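Local coordinates for heme-binding protein A / AI-2 binding protein A (PDB 6OFQ), which binds the peptide STSA and, as the periplasmic binding protein of an ABC transporter in Helicobacter pylori, probably delivers peptides for uptake, at residues I61-V66 with Q231-P236; K110-S115 with I186-Y191. All coordinates share one frame; numbering follows the deposited sequence.

Contact 1: residues I61-V66 with Q231-P236; sequences IYDTLV and QDYWGP
The indole of W234 reaches D63 with its N-H, and this bond is the direct hydrogen bond between two loops whose backbones stay about 10 Å apart at their closest CA atoms, those of D63 and W234. NE1 of W234 donates to OD2 of D63 over 2.9 Å in a nearly straight bond (164° at the hydrogen). OD2 lies close to the indole plane, as an N-H directed outward from the ring requires, while the carboxylate is turned 67° against it, and the donor meets OD2 from above the carboxylate plane. W234 holds CG between its backbone N and carbonyl carbon (chi1 57°), a rotamer that directs the ring at the 61-66 loop.

Y233, its CG anti to the backbone N, sends its ring the same way. Its CE1 comes 4.0 Å from OD2 of D63, which lies at the ring edge, and the same carbon sits 3.5 Å above the plane of the W234 ring, near the rim. The phenol completes the link through a water, which donates to OD1 of D63 at 2.7 Å and accepts from OH of Y233 at 2.6 Å. Both carboxylate oxygens are thereby engaged, and OD2 has a further hydrogen-bond partner in OG1 of T211, a set of bonds that should fix the rotation of this buried group and probably favours its charged form.

In the fold, 61-66 leads from helix 52-61 into strand 66-68, while 231-236 belongs to the connection between strands 224-229 and 242-247. Strand 75-85 flanks the junction, its L79 touching both D63 and W234.

Contact 2: residues K110-S115 with I186-Y191; sequences KKVEFS and ILSKDY
I186 meets F114 at the start of the second segment, and the two side chains cross at about a right angle. The methyl CG2 of I186, anti to the backbone N, comes to 3.7 Å from CE1 of F114 and 3.9 Å from its CD1, approaching that side of the ring obliquely. F114 has CG anti to its own N (chi1 159°), which carries the ring end nearer to I186 than its first bond alone would suggest. L79 of strand 75-85 touches both side chains and extends this apolar patch.

At S188 the chain turns into a helix. OG of S188 is 4.2 Å from CG2 of V112, a loose van der Waals approach of the methyl to the oxygen; the hydroxyl accepts within its own segment, from N of Y191 at 2.9 Å, with an angle of 173° at the hydrogen. The next residue, K189, places its backbone N against OD1 of D118, so the first turn has a second acceptor from helix 116-127.

D190 then leans back across the gap, sliding past V112 in the opposite direction. OD2 of D190 lies 3.9 Å from CB of V112 and 4.0 Å from CG2, van der Waals approaches to carbon, while its other oxygen, OD1, forms a salt bridge with NZ of K117. The ring end of Y191 leads away from the 110-115 segment and meets the ring of W108, with its hydroxyl bonded to O of K207.

S188 is a classical serine N-cap, opening helix 189-197 with a side-chain oxygen that accepts from the backbone N of Y191, in the first turn. Here the capped helix start rests against the loop that leads into helix 116-127, within a periplasmic solute-binding protein of family 5.

In the fold
The two contacts adjoin on the same side of the chain's centre, about 13 Å apart between centres, and contact 2 is nested in sequence within the loop closed by contact 1. They are coupled directly. A probable backbone hydrogen bond runs from N of I186 to O of D63 over 2.9 Å, Y62 packs on I186 and L187, and a long, weak ion pair brings NZ of K111 toward OD2 of D232. L79 of strand 75-85, in the antiparallel five-stranded sheet, touches residues of both. As a worked example of tertiary cohesion, three loops and the start of a helix, far apart in sequence, are thus tied into one neighbourhood, connecting this sheet, helices 116-127 and 189-197, and the sheet containing strand 224-229.

Contact 1: residues I61-V66 with Q231-P236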
ATOM      1  N   ILE A  61      -5.319   8.324  12.038  1.00  4.87           N
ATOM      2  CA  ILE A  61      -6.596   8.997  12.329  1.00  4.84           C
ATOM      3  C   ILE A  61      -7.684   7.958  12.545  1.00  4.83           C
ATOM      4  O   ILE A  61      -8.597   8.130  13.401  1.00  4.82           O
ATOM      5  CB  ILE A  61      -6.929   9.950  11.164  1.00  4.80           C
ATOM      6  CG1 ILE A  61      -5.946  11.138  11.205  1.00  4.83           C
ATOM      7  CG2 ILE A  61      -8.393  10.371  11.197  1.00  5.45           C
ATOM      8  CD1 ILE A  61      -5.995  11.980   9.935  1.00  5.20           C
ATOM      9  N   TYR A  62      -7.691   6.903  11.726  1.00  4.95           N
ATOM     10  CA  TYR A  62      -8.800   5.948  11.715  1.00  4.70           C
ATOM     11  C   TYR A  62      -8.377   4.609  12.326  1.00  5.17           C
ATOM     12  O   TYR A  62      -7.222   4.218  12.219  1.00  6.33           O
ATOM     13  CB  TYR A  62      -9.297   5.607  10.316  1.00  4.89           C
ATOM     14  CG  TYR A  62      -9.842   6.787   9.532  1.00  5.56           C
ATOM     15  CD1 TYR A  62     -11.130   7.238   9.732  1.00  5.37           C
ATOM     16  CD2 TYR A  62      -9.066   7.470   8.623  1.00  5.61           C
ATOM     17  CE1 TYR A  62     -11.679   8.278   8.998  1.00  5.71           C
ATOM     18  CE2 TYR A  62      -9.618   8.488   7.872  1.00  5.69           C
ATOM     19  CZ  TYR A  62     -10.928   8.877   8.047  1.00  5.21           C
ATOM     20  OH  TYR A  62     -11.445   9.874   7.238  1.00  6.50           O
ATOM     21  N   ASP A  63      -9.344   3.914  12.929  1.00  4.88           N
ATOM     22  CA  ASP A  63      -9.245   2.505  13.241  1.00  5.10           C
ATOM     23  C   ASP A  63     -10.100   1.644  12.370  1.00  4.93           C
ATOM     24  O   ASP A  63     -11.024   2.085  11.679  1.00  5.11           O
ATOM     25  CB  ASP A  63      -9.652   2.254  14.679  1.00  5.00           C
ATOM     26  CG  ASP A  63      -8.712   2.941  15.643  1.00  5.07           C
ATOM     27  OD1 ASP A  63      -7.473   2.733  15.551  1.00  5.77           O
ATOM     28  OD2 ASP A  63      -9.172   3.708  16.520  1.00  5.99           O
ATOM     29  N   THR A  64      -9.747   0.361  12.456  1.00  4.37           N
ATOM     30  CA  THR A  64     -10.416  -0.728  11.762  1.00  4.78           C
ATOM     31  C   THR A  64     -11.036  -1.696  12.801  1.00  4.91           C
ATOM     32  O   THR A  64     -10.822  -1.543  14.001  1.00  4.57           O
ATOM     33  CB  THR A  64      -9.438  -1.455  10.809  1.00  4.93           C
ATOM     34  OG1 THR A  64      -8.146  -1.531  11.411  1.00  5.12           O
ATOM     35  CG2 THR A  64      -9.295  -0.710   9.458  1.00  4.98           C
ATOM     36  N   LEU A  65     -11.741  -2.725  12.318  1.00  4.92           N
ATOM     37  CA  LEU A  65     -12.331  -3.714  13.256  1.00  4.88           C
ATOM     38  C   LEU A  65     -11.280  -4.529  14.023  1.00  4.70           C
ATOM     39  O   LEU A  65     -11.373  -4.783  15.234  1.00  4.40           O
ATOM     40  CB  LEU A  65     -13.274  -4.637  12.518  1.00  5.47           C
ATOM     41  CG  LEU A  65     -14.581  -3.995  12.028  1.00  6.33           C
ATOM     42  CD1 LEU A  65     -15.310  -5.046  11.204  1.00  6.66           C
ATOM     43  CD2 LEU A  65     -15.484  -3.652  13.222  1.00  8.57           C
ATOM     44  N   VAL A  66     -10.249  -4.929  13.282  1.00  4.11           N
ATOM     45  CA  VAL A  66      -9.055  -5.569  13.796  1.00  3.84           C
ATOM     46  C   VAL A  66      -7.842  -4.791  13.352  1.00  3.93           C
ATOM     47  O   VAL A  66      -7.982  -4.012  12.395  1.00  3.91           O
ATOM     48  CB  VAL A  66      -8.952  -7.057  13.347  1.00  3.80           C
ATOM     49  CG1 VAL A  66     -10.258  -7.788  13.727  1.00  4.61           C
ATOM     50  CG2 VAL A  66      -8.664  -7.193  11.850  1.00  4.15           C
ATOM     51  N   GLN A 231      -6.488  12.609  23.033  1.00  9.76           N
ATOM     52  CA  GLN A 231      -6.415  12.288  24.461  1.00 10.89           C
ATOM     53  C   GLN A 231      -7.485  11.310  24.906  1.00 11.87           C
ATOM     54  O   GLN A 231      -7.315  10.663  25.940  1.00 14.13           O
ATOM     55  CB  GLN A 231      -6.696  13.578  25.255  1.00 12.03           C
ATOM     56  CG  GLN A 231      -5.747  14.719  25.007  1.00 14.52           C
ATOM     57  CD  GLN A 231      -4.303  14.459  25.393  1.00 15.25           C
ATOM     58  OE1 GLN A 231      -3.991  13.658  26.271  1.00 19.28           O
ATOM     59  NE2 GLN A 231      -3.420  15.121  24.631  1.00 17.30           N
ATOM     60  N   ASP A 232      -8.508  11.145  24.094  1.00 11.34           N
ATOM     61  CA  ASP A 232      -9.614  10.215  24.409  1.00 13.36           C
ATOM     62  C   ASP A 232      -9.515   8.864  23.702  1.00 13.44           C
ATOM     63  O   ASP A 232     -10.463   8.066  23.729  1.00 13.46           O
ATOM     64  CB  ASP A 232     -10.933  10.894  24.058  1.00 15.16           C
ATOM     65  CG  ASP A 232     -11.204  12.136  24.946  1.00 18.24           C
ATOM     66  OD1 ASP A 232     -10.810  12.103  26.126  1.00 21.84           O
ATOM     67  OD2 ASP A 232     -11.757  13.118  24.444  1.00 23.40           O
ATOM     68  N   TYR A 233      -8.385   8.610  23.041  1.00 10.44           N
ATOM     69  CA  TYR A 233      -8.191   7.324  22.361  1.00  8.68           C
ATOM     70  C   TYR A 233      -8.518   6.149  23.289  1.00  9.14           C
ATOM     71  O   TYR A 233      -8.066   6.086  24.420  1.00  9.46           O
ATOM     72  CB  TYR A 233      -6.723   7.264  21.866  1.00  7.58           C
ATOM     73  CG  TYR A 233      -6.333   5.954  21.228  1.00  6.46           C
ATOM     74  CD1 TYR A 233      -7.018   5.457  20.099  1.00  6.54           C
ATOM     75  CD2 TYR A 233      -5.245   5.257  21.714  1.00  6.21           C
ATOM     76  CE1 TYR A 233      -6.588   4.249  19.540  1.00  5.63           C
ATOM     77  CE2 TYR A 233      -4.778   4.101  21.104  1.00  6.13           C
ATOM     78  CZ  TYR A 233      -5.473   3.608  20.027  1.00  6.16           C
ATOM     79  OH  TYR A 233      -4.988   2.391  19.544  1.00  6.54           O
ATOM     80  N   TRP A 234      -9.178   5.140  22.711  1.00  8.25           N
ATOM     81  CA  TRP A 234      -9.568   3.943  23.475  1.00  9.76           C
ATOM     82  C   TRP A 234      -8.415   3.073  23.918  1.00 10.68           C
ATOM     83  O   TRP A 234      -8.542   2.360  24.916  1.00 12.24           O
ATOM     84  CB  TRP A 234     -10.572   3.081  22.712  1.00  8.51           C
ATOM     85  CG  TRP A 234     -10.083   2.624  21.358  1.00  7.94           C
ATOM     86  CD1 TRP A 234     -10.265   3.257  20.170  1.00  7.61           C
ATOM     87  CD2 TRP A 234      -9.311   1.447  21.090  1.00  8.15           C
ATOM     88  NE1 TRP A 234      -9.618   2.553  19.182  1.00  8.43           N
ATOM     89  CE2 TRP A 234      -9.020   1.441  19.708  1.00  8.08           C
ATOM     90  CE3 TRP A 234      -8.767   0.455  21.909  1.00  8.72           C
ATOM     91  CZ2 TRP A 234      -8.255   0.426  19.119  1.00  8.36           C
ATOM     92  CZ3 TRP A 234      -8.019  -0.576  21.310  1.00  8.50           C
ATOM     93  CH2 TRP A 234      -7.768  -0.531  19.919  1.00  8.49           C
ATOM     94  N   GLY A 235      -7.314   2.998  23.184  1.00  8.80           N
ATOM     95  CA  GLY A 235      -6.151   2.196  23.455  1.00  8.88           C
ATOM     96  C   GLY A 235      -5.118   2.893  24.309  1.00  7.73           C
ATOM     97  O   GLY A 235      -5.375   3.987  24.825  1.00  8.22           O
ATOM     98  N   PRO A 236      -3.922   2.298  24.318  1.00  9.18           N
ATOM     99  CA  PRO A 236      -2.788   2.915  25.047  1.00  9.74           C
ATOM    100  C   PRO A 236      -2.499   4.265  24.410  1.00  8.42           C
ATOM    101  O   PRO A 236      -2.409   4.365  23.167  1.00  8.73           O
ATOM    102  CB  PRO A 236      -1.609   1.984  24.833  1.00  9.84           C
ATOM    103  CG  PRO A 236      -2.203   0.704  24.342  1.00 11.36           C
ATOM    104  CD  PRO A 236      -3.523   1.035  23.677  1.00 10.78           C
TER
HETATM  105  O   HOH W   1      -5.496   1.647  17.102  1.00  7.11           O

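Contact 2: residues K110-S115 with I186-Y191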
ATOM      1  N   LYS A 110     -19.424  17.747  17.876  1.00 19.24           N
ATOM      2  CA  LYS A 110     -20.321  16.857  18.588  1.00 20.52           C
ATOM      3  C   LYS A 110     -19.537  15.636  19.056  1.00 21.38           C
ATOM      4  O   LYS A 110     -18.651  15.179  18.328  1.00 18.73           O
ATOM      5  CB  LYS A 110     -21.447  16.486  17.627  1.00 23.22           C
ATOM      6  CG  LYS A 110     -22.633  15.786  18.271  1.00 25.81           C
ATOM      7  CD  LYS A 110     -23.631  15.425  17.181  1.00 28.15           C
ATOM      8  CE  LYS A 110     -24.920  14.830  17.727  1.00 36.57           C
ATOM      9  NZ  LYS A 110     -25.863  15.920  18.084  1.00 42.15           N
ATOM     10  N   LYS A 111     -19.796  15.196  20.284  1.00 20.62           N
ATOM     11  CA  LYS A 111     -19.160  14.002  20.834  1.00 24.30           C
ATOM     12  C   LYS A 111     -20.070  12.787  20.609  1.00 21.04           C
ATOM     13  O   LYS A 111     -21.187  12.670  21.119  1.00 21.91           O
ATOM     14  CB  LYS A 111     -18.753  14.108  22.305  1.00 30.88           C
ATOM     15  CG  LYS A 111     -17.937  12.901  22.750  1.00 37.83           C
ATOM     16  CD  LYS A 111     -17.040  13.085  23.972  1.00 45.05           C
ATOM     17  CE  LYS A 111     -15.635  12.570  23.695  1.00 51.23           C
ATOM     18  NZ  LYS A 111     -14.906  11.953  24.837  1.00 53.81           N
ATOM     19  N   VAL A 112     -19.638  11.891  19.741  1.00 15.71           N
ATOM     20  CA  VAL A 112     -20.503  10.798  19.291  1.00 13.29           C
ATOM     21  C   VAL A 112     -19.800   9.480  19.475  1.00 12.61           C
ATOM     22  O   VAL A 112     -18.612   9.337  19.201  1.00 11.06           O
ATOM     23  CB  VAL A 112     -21.073  10.927  17.878  1.00 16.35           C
ATOM     24  CG1 VAL A 112     -21.684  12.314  17.684  1.00 19.80           C
ATOM     25  CG2 VAL A 112     -20.050  10.782  16.797  1.00 18.20           C
ATOM     26  N   GLU A 113     -20.508   8.531  20.082  1.00 11.19           N
ATOM     27  CA  GLU A 113     -19.986   7.193  20.356  1.00 10.44           C
ATOM     28  C   GLU A 113     -20.106   6.320  19.096  1.00 10.10           C
ATOM     29  O   GLU A 113     -21.125   6.232  18.438  1.00 10.15           O
ATOM     30  CB  GLU A 113     -20.752   6.540  21.531  1.00 11.37           C
ATOM     31  CG  GLU A 113     -20.166   5.216  21.988  1.00 12.25           C
ATOM     32  CD  GLU A 113     -20.974   4.499  23.078  1.00 14.19           C
ATOM     33  OE1 GLU A 113     -22.061   5.060  23.377  1.00 20.56           O
ATOM     34  OE2 GLU A 113     -20.611   3.425  23.591  1.00 12.17           O
ATOM     35  N   PHE A 114     -18.994   5.638  18.789  1.00  8.30           N
ATOM     36  CA  PHE A 114     -18.909   4.622  17.739  1.00  7.68           C
ATOM     37  C   PHE A 114     -19.874   3.465  18.046  1.00  6.90           C
ATOM     38  O   PHE A 114     -19.992   3.011  19.177  1.00  7.48           O
ATOM     39  CB  PHE A 114     -17.458   4.118  17.688  1.00  6.77           C
ATOM     40  CG  PHE A 114     -17.297   2.758  17.047  1.00  5.97           C
ATOM     41  CD1 PHE A 114     -17.479   2.589  15.694  1.00  6.33           C
ATOM     42  CD2 PHE A 114     -17.007   1.665  17.829  1.00  6.12           C
ATOM     43  CE1 PHE A 114     -17.426   1.330  15.111  1.00  6.50           C
ATOM     44  CE2 PHE A 114     -16.860   0.406  17.248  1.00  5.62           C
ATOM     45  CZ  PHE A 114     -17.065   0.273  15.901  1.00  5.98           C
ATOM     46  N   SER A 115     -20.539   3.009  17.010  1.00  7.81           N
ATOM     47  CA  SER A 115     -21.433   1.885  17.127  1.00  7.90           C
ATOM     48  C   SER A 115     -21.541   1.186  15.777  1.00  7.49           C
ATOM     49  O   SER A 115     -20.967   1.578  14.740  1.00  6.98           O
ATOM     50  CB  SER A 115     -22.798   2.377  17.676  1.00  8.57           C
ATOM     51  OG  SER A 115     -23.473   3.111  16.692  1.00  9.37           O
ATOM     52  N   ILE A 186     -13.084   2.792   9.791  1.00  4.28           N
ATOM     53  CA  ILE A 186     -14.420   3.183  10.269  1.00  4.21           C
ATOM     54  C   ILE A 186     -14.564   4.713  10.322  1.00  4.70           C
ATOM     55  O   ILE A 186     -13.903   5.339  11.144  1.00  5.10           O
ATOM     56  CB  ILE A 186     -14.746   2.535  11.607  1.00  4.58           C
ATOM     57  CG1 ILE A 186     -14.588   0.995  11.566  1.00  5.01           C
ATOM     58  CG2 ILE A 186     -16.175   2.878  12.019  1.00  5.19           C
ATOM     59  CD1 ILE A 186     -15.239   0.289  10.398  1.00  5.35           C
ATOM     60  N   LEU A 187     -15.402   5.201   9.404  1.00  4.51           N
ATOM     61  CA  LEU A 187     -15.742   6.637   9.419  1.00  4.49           C
ATOM     62  C   LEU A 187     -17.027   6.818  10.202  1.00  5.63           C
ATOM     63  O   LEU A 187     -17.688   5.842  10.563  1.00  6.18           O
ATOM     64  CB  LEU A 187     -15.967   7.096   7.989  1.00  4.69           C
ATOM     65  CG  LEU A 187     -14.717   7.420   7.169  1.00  5.17           C
ATOM     66  CD1 LEU A 187     -13.778   6.232   6.984  1.00  5.20           C
ATOM     67  CD2 LEU A 187     -15.099   8.019   5.832  1.00  5.87           C
ATOM     68  N   SER A 188     -17.321   8.082  10.532  1.00  5.95           N
ATOM     69  CA  SER A 188     -18.521   8.377  11.320  1.00  6.78           C
ATOM     70  C   SER A 188     -19.733   8.675  10.450  1.00  7.19           C
ATOM     71  O   SER A 188     -19.782   9.662   9.697  1.00  7.09           O
ATOM     72  CB  SER A 188     -18.266   9.604  12.187  1.00  7.23           C
ATOM     73  OG  SER A 188     -19.487  10.146  12.721  1.00  8.07           O
ATOM     74  N   LYS A 189     -20.791   7.875  10.686  1.00  7.79           N
ATOM     75  CA  LYS A 189     -22.083   8.112  10.048  1.00  8.40           C
ATOM     76  C   LYS A 189     -22.727   9.458  10.474  1.00  7.44           C
ATOM     77  O   LYS A 189     -23.280  10.106   9.585  1.00  8.38           O
ATOM     78  CB  LYS A 189     -23.018   6.937  10.390  1.00 10.30           C
ATOM     79  CG  LYS A 189     -24.384   7.046   9.715  1.00 13.49           C
ATOM     80  CD  LYS A 189     -24.306   7.177   8.225  1.00 16.99           C
ATOM     81  CE  LYS A 189     -25.493   6.633   7.431  1.00 25.63           C
ATOM     82  NZ  LYS A 189     -26.614   7.572   7.253  1.00 24.60           N
ATOM     83  N   ASP A 190     -22.599   9.770  11.762  1.00  7.99           N
ATOM     84  CA  ASP A 190     -23.130  11.074  12.251  1.00  8.39           C
ATOM     85  C   ASP A 190     -22.479  12.235  11.508  1.00  8.70           C
ATOM     86  O   ASP A 190     -23.156  13.162  10.995  1.00 10.23           O
ATOM     87  CB  ASP A 190     -23.042  11.192  13.770  1.00  9.84           C
ATOM     88  CG  ASP A 190     -23.950  10.211  14.490  1.00 12.62           C
ATOM     89  OD1 ASP A 190     -25.139  10.110  14.141  1.00 16.45           O
ATOM     90  OD2 ASP A 190     -23.467   9.360  15.252  1.00 13.84           O
ATOM     91  N   TYR A 191     -21.137  12.192  11.398  1.00  7.70           N
ATOM     92  CA  TYR A 191     -20.423  13.240  10.669  1.00  7.78           C
ATOM     93  C   TYR A 191     -20.813  13.289   9.188  1.00  7.72           C
ATOM     94  O   TYR A 191     -21.089  14.332   8.576  1.00  7.50           O
ATOM     95  CB  TYR A 191     -18.902  13.099  10.865  1.00  8.27           C
ATOM     96  CG  TYR A 191     -18.057  14.115  10.111  1.00  8.03           C
ATOM     97  CD1 TYR A 191     -18.236  15.472  10.328  1.00  7.88           C
ATOM     98  CD2 TYR A 191     -17.017  13.744   9.265  1.00  8.57           C
ATOM     99  CE1 TYR A 191     -17.475  16.424   9.716  1.00  8.02           C
ATOM    100  CE2 TYR A 191     -16.194  14.682   8.686  1.00  8.39           C
ATOM    101  CZ  TYR A 191     -16.423  16.026   8.903  1.00  8.72           C
ATOM    102  OH  TYR A 191     -15.627  16.983   8.302  1.00  8.32           O
TER